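Local coordinates for protein SUMO-1 cysteine protease S273R (PDB 6LJB) that probably cleaves the viral polyproteins pp220 and pp62 into core-shell proteins as a cysteine protease, and probably blunts host innate immunity and pyroptosis, at residues Glu5-Ser10 with Asp245-Thr250; Lys31-Phe36 with Ala59-Lys64; Ser113-Glu118 with Gly195-Trp200; Asp179-Glu184 with His213-Leu218. All coordinates share one frame; numbering follows the deposited sequence.

Contact 1. Residues Glu5-Ser10 with Asp245-Thr250; sequences EKITSS and DNVSYT
Thr8 closes on a single carboxylate oxygen of Asp245 with two of its own polar atoms. Thr8 N gives a hydrogen bond to Asp245 OD2 at 2.8 Å, with an N-H...O angle of 153°, and Thr8 OG1 gives a second to the same Asp245 OD2 at 2.9 Å. Both donors lie on one face of the carboxylate, tilted out of its plane, the amide on the anti side and the hydroxyl on the syn side. Placing OG1 between the backbone N and the carbonyl carbon (chi1 60°) brings the hydroxyl to the same oxygen as the residue's own amide. Thr8 OG1 is also bonded to Arg241, while Asp245 OD1 is taken by Tyr104 OH, which fixes the carboxylate at both oxygens. Beside this polar pair, Ile7 crosses Asp245 at about a right angle, its CB 3.4 Å from Asp245 OD2. Its CG2 meets Val247 CG2 at 4.3 Å, a loose apolar contact; Ile7 also packs on Phe238 and Ala242 of helix 232-244 and on Phe265. The N-terminal segment is thus tied to the C-terminal end of helix 232-244, which closes in a Schellman motif with Asn246, at positive phi, as its C-prime residue.

Contact 2. Residues Lys31-Phe36 with Ala59-Lys64; sequences KELTSF and AYAQQK
The chain at 31-36 passes from one short helix into the next through Leu33, and there its backbone comes nearest helix 55-62, with Leu33 CA 7.7 Å from Ala61 CA. Tyr60 is the hub of the contact. With CG anti to the backbone N (chi1 168°), its ring reaches across to Phe36, which turns an edge to the tyrosine face in an offset edge-to-face pair. The centroids are 5.3 Å apart and the planes stand at 66°; the closest atoms are Phe36 CE2 and Tyr60 CD2, 3.5 Å apart, with Phe36 CZ over the face. Leu33 approaches the same ring at its edge, sliding past in the opposite direction, and its CD2 comes to 3.7 Å from Tyr60 CD2. That methyl also touches Ala61 CB at 4.0 Å, so one branch of Leu33 serves both residues. Glu32 O lies near the plane of the tyrosine ring, 3.6 Å from Tyr60 CE2. Leu33 also packs on Ile52, Val57 and Leu68. This is plain packing among the short N-terminal helices, its centre about 31 Å from that of the chain and away from the annotated active site. With no hydrogen bond across it, the contact between the turn joining helices 27-32 and 34-37 and helix 55-62 rests on apolar packing and the edge-to-face ring pair.

Contact 3. Residues Ser113-Glu118 with Gly195-Trp200; sequences SMMDFE and GPVIRW
Phe117 and Glu118 reach helix 195-208 through different first torsions. Phe117 holds CG between its backbone N and carbonyl carbon (chi1 59°), directing the ring at the first turn of the helix, whereas Glu118 has CG beside the backbone N (chi1 -75°) and an extended chain beyond it that carries the carboxylate across Pro196 to Arg199. Arg199, bent at chi3, takes the carboxylate side-on. Arg199 NE donates to Glu118 OE2 at 2.7 Å in a nearly straight bond, almost in the guanidinium plane and onto the syn lone pair. Arg199 NH2 donates to Glu118 OE1 at 3.0 Å, tilted from both planes, and more weakly to OE2. This salt bridge leaves the two flat groups 37° apart instead of coplanar. Gly195 O lies over the centre of one guanidinium face. Next to Glu118, Phe117 and Pro196 cross obliquely, Phe117 CZ lying 3.4 Å from Pro196 CB, while Val197 N sits at the ring edge. Val197 CG2 is shared: Phe117 CE2 is 3.8 Å from it, and the Met115 chain, bent at chi2 and chi3, places SD 3.5 Å from Val197 CG2. Phe117 CE1 in turn meets Trp200 CB at 4.1 Å. Phe124 joins these aromatics, edge-to-face with Phe117, stacked on Trp200 and accepting from Trp200 NE1 through its backbone oxygen. The arrangement packs the loop after strand 107-109 on the start of the crossover helix in the catalytic domain of this Ulp1-like cysteine protease; the side chain of Met115 is about 8 Å from those of His168 and Asn187, inferred to be active-site residues.

Contact 4. Residues Asp179-Glu184 with His213-Leu218; sequences DCWSIE and HTVKTL
Ile183 bonds to the residues on either side of its partner Thr217: Ile183 N donates to Lys216 O at 2.8 Å, and Ile183 O accepts from Leu218 N at 2.8 Å. Two residues earlier, Trp181 O accepts from Lys216 N at 3.0 Å, and a weak bond from Trp181 N to Thr214 O begins the series. The strands are parallel, their short axes 23° apart, and CA-H...O contacts such as Ser182 CA to Lys216 O fill in between. On one face Ile183 lies beside Thr217 and points the same way, while its CD1 end reaches back to Val215. Its CG1 sits beside the backbone N (chi1 -55°), and the CD1 beyond it comes to 3.8 Å from Val215 CG1 and 4.0 Å from Thr217 CG2. Trp181 CB meets Val215 CG2 at 4.1 Å, and the indole stacks on His212. On the other face Ser182 OG donates to Glu184 OE2 at 2.7 Å, on the anti lone pair. The buried Glu184 carboxylate is further held by Arg243, in a salt bridge to OE2, and by Tyr239 OH at OE1. Strand 215-220 forms one border of the five-stranded sheet, with 181-186 between it and antiparallel strand 169-175. Helix 195-208 makes the beta-alpha-beta crossover over the Trp181, Ile183 and Val215 face, whereas Tyr249 and Ile253 of helix 249-254 pack against Leu218 on the other.

Contacts 3 and 4 share the beta-alpha-beta unit: the helix gripped in contact 3 connects the two strands of contact 4, and Trp200 CZ3 lies 4.2 Å from Ile183 CG2. On the other face of the sheet contact 4 meets contact 1, where Tyr249 CD1 is 3.4 Å from Leu218 CD2; the centres are about 19 Å apart in each of these pairs. Contact 3 lies nearest the inferred active-site residues, while the Glu184 side chain of contact 4 is about 11 Å from that of Asn187. Contact 2 stands apart, its centre about 49 Å and about 52 Å from those of contacts 3 and 4, across the chain's centre, and about 38 Å from that of contact 1.

Contact 1. Residues Glu5-Ser10 with Asp245-Thr250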
# COMPACT_ATOMS: atom_id res chain seq x y z
N GLU A 5 -4.30 5.03 15.27
CA GLU A 5 -5.11 4.00 15.91
C GLU A 5 -6.51 3.87 15.31
O GLU A 5 -7.23 2.95 15.69
CB GLU A 5 -5.23 4.29 17.41
CG GLU A 5 -3.90 4.28 18.16
CD GLU A 5 -3.13 2.99 17.96
OE1 GLU A 5 -2.30 2.93 17.02
OE2 GLU A 5 -3.36 2.04 18.73
N LYS A 6 -6.90 4.76 14.41
CA LYS A 6 -8.22 4.71 13.80
C LYS A 6 -8.29 3.80 12.58
O LYS A 6 -9.38 3.64 12.01
CB LYS A 6 -8.69 6.12 13.42
CG LYS A 6 -8.91 7.05 14.61
CD LYS A 6 -9.94 6.50 15.58
CE LYS A 6 -10.12 7.42 16.78
NZ LYS A 6 -9.09 7.20 17.84
N ILE A 7 -7.17 3.21 12.16
CA ILE A 7 -7.17 2.28 11.04
C ILE A 7 -6.85 0.88 11.56
O ILE A 7 -6.62 0.69 12.75
CB ILE A 7 -6.18 2.72 9.94
CG1 ILE A 7 -4.76 2.78 10.50
CG2 ILE A 7 -6.59 4.06 9.36
CD1 ILE A 7 -3.72 3.15 9.46
N THR A 8 -6.84 -0.10 10.65
CA THR A 8 -6.72 -1.50 11.04
C THR A 8 -5.29 -2.00 11.09
O THR A 8 -5.07 -3.12 11.57
CB THR A 8 -7.53 -2.37 10.07
OG1 THR A 8 -7.03 -2.21 8.74
CG2 THR A 8 -9.00 -1.99 10.11
N SER A 9 -4.32 -1.22 10.63
CA SER A 9 -2.94 -1.69 10.61
C SER A 9 -2.37 -1.72 12.03
O SER A 9 -2.98 -1.23 12.99
CB SER A 9 -2.08 -0.80 9.72
OG SER A 9 -1.98 0.51 10.24
N SER A 10 -1.19 -2.31 12.16
CA SER A 10 -0.51 -2.44 13.44
C SER A 10 0.99 -2.54 13.18
O SER A 10 1.41 -2.84 12.06
CB SER A 10 -1.01 -3.67 14.21
OG SER A 10 -0.46 -4.86 13.66
N ASP A 245 -10.14 1.81 4.90
CA ASP A 245 -10.82 1.54 6.16
C ASP A 245 -11.98 2.49 6.43
O ASP A 245 -12.39 2.64 7.58
CB ASP A 245 -9.81 1.60 7.31
CG ASP A 245 -8.86 0.42 7.32
OD1 ASP A 245 -9.08 -0.53 6.54
OD2 ASP A 245 -7.88 0.45 8.09
N ASN A 246 -12.51 3.12 5.38
CA ASN A 246 -13.70 3.96 5.46
C ASN A 246 -13.50 5.18 6.36
O ASN A 246 -14.44 5.68 6.97
CB ASN A 246 -14.92 3.16 5.92
CG ASN A 246 -15.23 2.00 4.99
OD1 ASN A 246 -15.77 2.19 3.90
ND2 ASN A 246 -14.89 0.79 5.42
N VAL A 247 -12.27 5.67 6.44
CA VAL A 247 -12.01 6.97 7.06
C VAL A 247 -12.29 8.04 6.02
O VAL A 247 -11.71 8.04 4.93
CB VAL A 247 -10.57 7.06 7.58
CG1 VAL A 247 -10.29 8.46 8.12
CG2 VAL A 247 -10.33 6.02 8.66
N SER A 248 -13.20 8.96 6.35
CA SER A 248 -13.62 9.97 5.39
C SER A 248 -12.46 10.89 5.02
O SER A 248 -11.59 11.20 5.84
CB SER A 248 -14.77 10.80 5.96
OG SER A 248 -15.22 11.77 5.03
N TYR A 249 -12.46 11.32 3.75
CA TYR A 249 -11.45 12.27 3.28
C TYR A 249 -11.55 13.61 3.99
O TYR A 249 -10.58 14.38 3.98
CB TYR A 249 -11.57 12.46 1.77
CG TYR A 249 -12.96 12.85 1.30
CD1 TYR A 249 -13.42 14.15 1.43
CD2 TYR A 249 -13.81 11.91 0.73
CE1 TYR A 249 -14.68 14.52 1.01
CE2 TYR A 249 -15.08 12.27 0.30
CZ TYR A 249 -15.51 13.57 0.44
OH TYR A 249 -16.77 13.92 0.01
N THR A 250 -12.71 13.92 4.58
CA THR A 250 -12.90 15.20 5.25
C THR A 250 -11.97 15.36 6.45
O THR A 250 -11.69 16.49 6.86
CB THR A 250 -14.35 15.34 5.69
OG1 THR A 250 -14.65 14.35 6.68
CG2 THR A 250 -15.28 15.16 4.50

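Contact 2. Residues Lys31-Phe36 with Ala59-Lys64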
# COMPACT_ATOMS: atom_id res chain seq x y z
N LYS A 31 6.91 -25.39 13.38
CA LYS A 31 7.51 -26.47 14.16
C LYS A 31 8.76 -27.04 13.51
O LYS A 31 9.58 -27.65 14.20
CB LYS A 31 6.49 -27.58 14.40
CG LYS A 31 5.87 -27.53 15.79
CD LYS A 31 6.96 -27.54 16.85
CE LYS A 31 6.48 -26.93 18.15
NZ LYS A 31 7.59 -26.82 19.14
N GLU A 32 8.93 -26.86 12.19
CA GLU A 32 10.16 -27.32 11.55
C GLU A 32 11.36 -26.49 11.98
O GLU A 32 12.49 -26.97 11.92
CB GLU A 32 10.00 -27.27 10.03
CG GLU A 32 9.23 -28.44 9.43
CD GLU A 32 10.10 -29.65 9.19
OE1 GLU A 32 11.29 -29.63 9.58
OE2 GLU A 32 9.60 -30.64 8.61
N LEU A 33 11.13 -25.25 12.41
CA LEU A 33 12.20 -24.35 12.83
C LEU A 33 12.05 -23.94 14.30
O LEU A 33 12.50 -22.87 14.70
CB LEU A 33 12.24 -23.11 11.94
CG LEU A 33 12.44 -23.33 10.44
CD1 LEU A 33 12.38 -22.01 9.69
CD2 LEU A 33 13.77 -24.03 10.18
N THR A 34 11.41 -24.80 15.11
CA THR A 34 11.19 -24.45 16.51
C THR A 34 12.49 -24.30 17.27
O THR A 34 12.56 -23.54 18.24
CB THR A 34 10.30 -25.50 17.18
OG1 THR A 34 10.13 -25.18 18.56
CG2 THR A 34 10.92 -26.89 17.05
N SER A 35 13.54 -25.01 16.85
CA SER A 35 14.82 -24.90 17.54
C SER A 35 15.40 -23.50 17.41
O SER A 35 15.90 -22.93 18.39
CB SER A 35 15.80 -25.94 16.99
OG SER A 35 15.20 -27.22 16.90
N PHE A 36 15.33 -22.92 16.21
CA PHE A 36 15.85 -21.58 15.99
C PHE A 36 14.85 -20.50 16.42
O PHE A 36 15.27 -19.41 16.81
CB PHE A 36 16.22 -21.39 14.52
CG PHE A 36 16.85 -22.60 13.90
CD1 PHE A 36 18.15 -22.96 14.22
CD2 PHE A 36 16.15 -23.37 12.98
CE1 PHE A 36 18.73 -24.08 13.64
CE2 PHE A 36 16.73 -24.48 12.40
CZ PHE A 36 18.02 -24.84 12.73
N ALA A 59 20.11 -22.46 5.37
CA ALA A 59 20.79 -23.69 4.98
C ALA A 59 20.03 -24.92 5.47
O ALA A 59 19.80 -25.86 4.71
CB ALA A 59 22.22 -23.69 5.52
N TYR A 60 19.61 -24.91 6.74
CA TYR A 60 18.93 -26.07 7.31
C TYR A 60 17.62 -26.36 6.60
O TYR A 60 17.40 -27.47 6.09
CB TYR A 60 18.70 -25.85 8.81
CG TYR A 60 17.77 -26.87 9.43
CD1 TYR A 60 18.23 -28.13 9.80
CD2 TYR A 60 16.43 -26.58 9.65
CE1 TYR A 60 17.38 -29.06 10.36
CE2 TYR A 60 15.57 -27.51 10.21
CZ TYR A 60 16.05 -28.75 10.57
OH TYR A 60 15.21 -29.67 11.13
N ALA A 61 16.72 -25.37 6.55
CA ALA A 61 15.40 -25.60 5.98
C ALA A 61 15.45 -25.90 4.49
O ALA A 61 14.58 -26.61 3.98
CB ALA A 61 14.49 -24.40 6.26
N GLN A 62 16.45 -25.37 3.78
CA GLN A 62 16.55 -25.64 2.35
C GLN A 62 17.18 -27.01 2.09
O GLN A 62 16.76 -27.71 1.16
CB GLN A 62 17.35 -24.54 1.66
CG GLN A 62 17.68 -24.81 0.21
CD GLN A 62 19.16 -25.01 -0.01
OE1 GLN A 62 19.97 -24.13 0.28
NE2 GLN A 62 19.53 -26.18 -0.52
N GLN A 63 18.17 -27.40 2.89
CA GLN A 63 18.64 -28.78 2.86
C GLN A 63 17.63 -29.76 3.45
O GLN A 63 17.90 -30.97 3.47
CB GLN A 63 19.98 -28.90 3.60
CG GLN A 63 21.12 -28.05 3.03
CD GLN A 63 21.88 -28.73 1.91
OE1 GLN A 63 21.42 -29.71 1.33
NE2 GLN A 63 23.06 -28.21 1.60
N LYS A 64 16.50 -29.26 3.94
CA LYS A 64 15.38 -30.09 4.38
C LYS A 64 14.16 -29.93 3.49
O LYS A 64 13.07 -30.39 3.85
CB LYS A 64 15.02 -29.77 5.83
CG LYS A 64 15.34 -30.88 6.82
CD LYS A 64 16.84 -31.10 6.96
CE LYS A 64 17.14 -32.19 7.98
NZ LYS A 64 18.60 -32.37 8.19

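Contact 3. Residues Ser113-Glu118 with Gly195-Trp200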
# COMPACT_ATOMS: atom_id res chain seq x y z
N SER A 113 2.83 5.41 -11.03
CA SER A 113 2.98 6.12 -12.32
C SER A 113 3.72 7.45 -12.11
O SER A 113 3.69 7.98 -10.99
CB SER A 113 1.64 6.34 -12.97
OG SER A 113 1.76 7.19 -14.10
N MET A 114 4.43 7.90 -13.14
CA MET A 114 5.09 9.19 -13.11
C MET A 114 4.13 10.27 -13.61
O MET A 114 2.99 9.99 -13.98
CB MET A 114 6.37 9.15 -13.95
CG MET A 114 7.56 9.86 -13.32
SD MET A 114 8.17 9.00 -11.86
CE MET A 114 9.65 9.95 -11.51
N MET A 115 4.59 11.51 -13.63
CA MET A 115 3.76 12.62 -14.08
C MET A 115 3.79 12.80 -15.59
O MET A 115 3.23 13.78 -16.10
CB MET A 115 4.19 13.92 -13.39
CG MET A 115 3.06 14.91 -13.18
SD MET A 115 1.59 14.11 -12.52
CE MET A 115 2.15 13.61 -10.89
N ASP A 116 4.41 11.87 -16.32
CA ASP A 116 4.52 11.95 -17.77
C ASP A 116 3.53 11.03 -18.49
O ASP A 116 3.72 10.74 -19.67
CB ASP A 116 5.95 11.60 -18.21
CG ASP A 116 7.00 12.28 -17.35
OD1 ASP A 116 6.97 13.52 -17.24
OD2 ASP A 116 7.85 11.56 -16.78
N PHE A 117 2.48 10.58 -17.79
CA PHE A 117 1.63 9.53 -18.34
C PHE A 117 0.84 9.97 -19.57
O PHE A 117 0.28 9.11 -20.26
CB PHE A 117 0.68 8.99 -17.26
CG PHE A 117 -0.22 10.03 -16.66
CD1 PHE A 117 -1.41 10.38 -17.27
CD2 PHE A 117 0.11 10.62 -15.45
CE1 PHE A 117 -2.24 11.33 -16.71
CE2 PHE A 117 -0.73 11.57 -14.88
CZ PHE A 117 -1.90 11.92 -15.51
N GLU A 118 0.77 11.27 -19.86
CA GLU A 118 0.13 11.71 -21.09
C GLU A 118 1.03 11.53 -22.31
O GLU A 118 0.53 11.56 -23.44
CB GLU A 118 -0.29 13.18 -20.98
CG GLU A 118 -1.51 13.41 -20.12
CD GLU A 118 -2.04 14.83 -20.23
OE1 GLU A 118 -1.30 15.70 -20.74
OE2 GLU A 118 -3.19 15.07 -19.81
N GLY A 195 -1.83 19.50 -14.32
CA GLY A 195 -2.72 19.37 -15.45
C GLY A 195 -3.10 17.95 -15.84
O GLY A 195 -4.28 17.61 -15.95
N PRO A 196 -2.10 17.09 -16.07
CA PRO A 196 -2.42 15.70 -16.47
C PRO A 196 -3.30 14.97 -15.47
O PRO A 196 -4.32 14.38 -15.87
CB PRO A 196 -1.03 15.06 -16.60
CG PRO A 196 -0.14 16.19 -16.96
CD PRO A 196 -0.66 17.37 -16.18
N VAL A 197 -2.95 14.98 -14.19
CA VAL A 197 -3.81 14.38 -13.17
C VAL A 197 -5.16 15.09 -13.13
O VAL A 197 -6.21 14.46 -12.96
CB VAL A 197 -3.12 14.38 -11.80
CG1 VAL A 197 -4.04 13.81 -10.73
CG2 VAL A 197 -1.83 13.60 -11.86
N ILE A 198 -5.14 16.42 -13.30
CA ILE A 198 -6.37 17.20 -13.34
C ILE A 198 -7.25 16.75 -14.49
O ILE A 198 -8.49 16.75 -14.38
CB ILE A 198 -6.02 18.70 -13.41
CG1 ILE A 198 -5.33 19.16 -12.12
CG2 ILE A 198 -7.24 19.55 -13.74
CD1 ILE A 198 -4.72 20.54 -12.20
N ARG A 199 -6.65 16.33 -15.61
CA ARG A 199 -7.44 15.81 -16.73
C ARG A 199 -7.77 14.34 -16.55
O ARG A 199 -8.82 13.88 -17.02
CB ARG A 199 -6.69 16.02 -18.04
CG ARG A 199 -6.82 17.42 -18.61
CD ARG A 199 -6.11 17.53 -19.95
NE ARG A 199 -4.67 17.37 -19.82
CZ ARG A 199 -3.83 18.36 -19.54
NH1 ARG A 199 -4.29 19.59 -19.36
NH2 ARG A 199 -2.53 18.12 -19.44
N TRP A 200 -6.88 13.57 -15.89
CA TRP A 200 -7.16 12.16 -15.66
C TRP A 200 -8.39 11.98 -14.79
O TRP A 200 -9.26 11.15 -15.09
CB TRP A 200 -5.94 11.49 -15.03
CG TRP A 200 -6.11 10.02 -14.79
CD1 TRP A 200 -5.74 9.00 -15.62
CD2 TRP A 200 -6.70 9.40 -13.64
NE1 TRP A 200 -6.06 7.79 -15.06
CE2 TRP A 200 -6.65 8.00 -13.84
CE3 TRP A 200 -7.25 9.88 -12.45
CZ2 TRP A 200 -7.14 7.09 -12.91
CZ3 TRP A 200 -7.74 8.98 -11.53
CH2 TRP A 200 -7.68 7.60 -11.76

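Contact 4. Residues Asp179-Glu184 with His213-Leu218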
# COMPACT_ATOMS: atom_id res chain seq x y z
N ASP A 179 -23.15 5.34 -2.25
CA ASP A 179 -24.09 5.90 -3.25
C ASP A 179 -23.45 7.13 -3.92
O ASP A 179 -23.91 7.52 -5.00
CB ASP A 179 -25.49 6.11 -2.67
CG ASP A 179 -26.27 4.81 -2.58
OD1 ASP A 179 -26.61 4.25 -3.64
OD2 ASP A 179 -26.50 4.35 -1.45
N CYS A 180 -22.46 7.73 -3.27
CA CYS A 180 -21.73 8.86 -3.91
C CYS A 180 -20.32 8.36 -4.25
O CYS A 180 -19.57 8.03 -3.32
CB CYS A 180 -21.63 10.08 -3.02
SG CYS A 180 -20.60 11.39 -3.74
N TRP A 181 -19.97 8.35 -5.53
CA TRP A 181 -18.63 7.88 -5.97
C TRP A 181 -17.68 9.07 -6.01
O TRP A 181 -18.02 10.08 -6.64
CB TRP A 181 -18.76 7.18 -7.33
CG TRP A 181 -19.43 5.84 -7.23
CD1 TRP A 181 -20.11 5.34 -6.16
CD2 TRP A 181 -19.49 4.83 -8.25
NE1 TRP A 181 -20.58 4.08 -6.44
CE2 TRP A 181 -20.22 3.74 -7.71
CE3 TRP A 181 -19.00 4.73 -9.55
CZ2 TRP A 181 -20.46 2.58 -8.44
CZ3 TRP A 181 -19.24 3.58 -10.27
CH2 TRP A 181 -19.96 2.52 -9.72
N SER A 182 -16.53 8.95 -5.35
CA SER A 182 -15.57 10.08 -5.27
C SER A 182 -14.21 9.72 -5.88
O SER A 182 -13.70 8.62 -5.62
CB SER A 182 -15.41 10.52 -3.84
OG SER A 182 -14.97 9.45 -3.02
N ILE A 183 -13.66 10.65 -6.65
CA ILE A 183 -12.33 10.50 -7.24
C ILE A 183 -11.44 11.53 -6.55
O ILE A 183 -11.63 12.74 -6.72
CB ILE A 183 -12.34 10.71 -8.76
CG1 ILE A 183 -13.36 9.77 -9.41
CG2 ILE A 183 -10.96 10.49 -9.34
CD1 ILE A 183 -13.76 10.18 -10.81
N GLU A 184 -10.47 11.05 -5.78
CA GLU A 184 -9.74 11.88 -4.83
C GLU A 184 -8.27 11.97 -5.20
O GLU A 184 -7.66 11.00 -5.64
CB GLU A 184 -9.90 11.32 -3.42
CG GLU A 184 -11.34 11.07 -3.02
CD GLU A 184 -11.48 10.02 -1.93
OE1 GLU A 184 -10.49 9.79 -1.20
OE2 GLU A 184 -12.57 9.43 -1.81
N HIS A 213 -25.06 7.43 -11.16
CA HIS A 213 -25.64 8.75 -11.39
C HIS A 213 -24.87 9.88 -10.72
O HIS A 213 -24.96 11.02 -11.17
CB HIS A 213 -27.10 8.77 -10.91
CG HIS A 213 -27.29 8.20 -9.54
ND1 HIS A 213 -26.77 8.80 -8.41
CD2 HIS A 213 -27.94 7.09 -9.11
CE1 HIS A 213 -27.10 8.09 -7.35
NE2 HIS A 213 -27.81 7.05 -7.75
N THR A 214 -24.11 9.59 -9.66
CA THR A 214 -23.38 10.61 -8.91
C THR A 214 -21.90 10.26 -8.90
O THR A 214 -21.52 9.20 -8.39
CB THR A 214 -23.92 10.72 -7.48
OG1 THR A 214 -25.35 10.88 -7.52
CG2 THR A 214 -23.31 11.92 -6.78
N VAL A 215 -21.09 11.14 -9.48
CA VAL A 215 -19.63 11.00 -9.47
C VAL A 215 -19.04 12.39 -9.29
O VAL A 215 -19.37 13.31 -10.04
CB VAL A 215 -19.09 10.36 -10.76
CG1 VAL A 215 -17.57 10.34 -10.75
CG2 VAL A 215 -19.63 8.95 -10.94
N LYS A 216 -18.16 12.54 -8.30
CA LYS A 216 -17.54 13.83 -8.00
C LYS A 216 -16.03 13.66 -7.88
O LYS A 216 -15.54 12.65 -7.36
CB LYS A 216 -18.10 14.43 -6.70
CG LYS A 216 -19.56 14.81 -6.78
CD LYS A 216 -20.04 15.40 -5.46
CE LYS A 216 -21.51 15.79 -5.53
NZ LYS A 216 -22.01 16.33 -4.24
N THR A 217 -15.30 14.66 -8.37
CA THR A 217 -13.85 14.71 -8.23
C THR A 217 -13.48 15.71 -7.13
O THR A 217 -14.09 16.77 -7.02
CB THR A 217 -13.18 15.12 -9.54
OG1 THR A 217 -13.60 16.44 -9.90
CG2 THR A 217 -13.57 14.15 -10.66
N LEU A 218 -12.49 15.35 -6.33
CA LEU A 218 -12.10 16.17 -5.19
C LEU A 218 -10.58 16.17 -5.04
O LEU A 218 -9.93 15.13 -5.20
CB LEU A 218 -12.74 15.67 -3.89
CG LEU A 218 -12.42 16.49 -2.64
CD1 LEU A 218 -13.49 17.55 -2.40
CD2 LEU A 218 -12.26 15.59 -1.44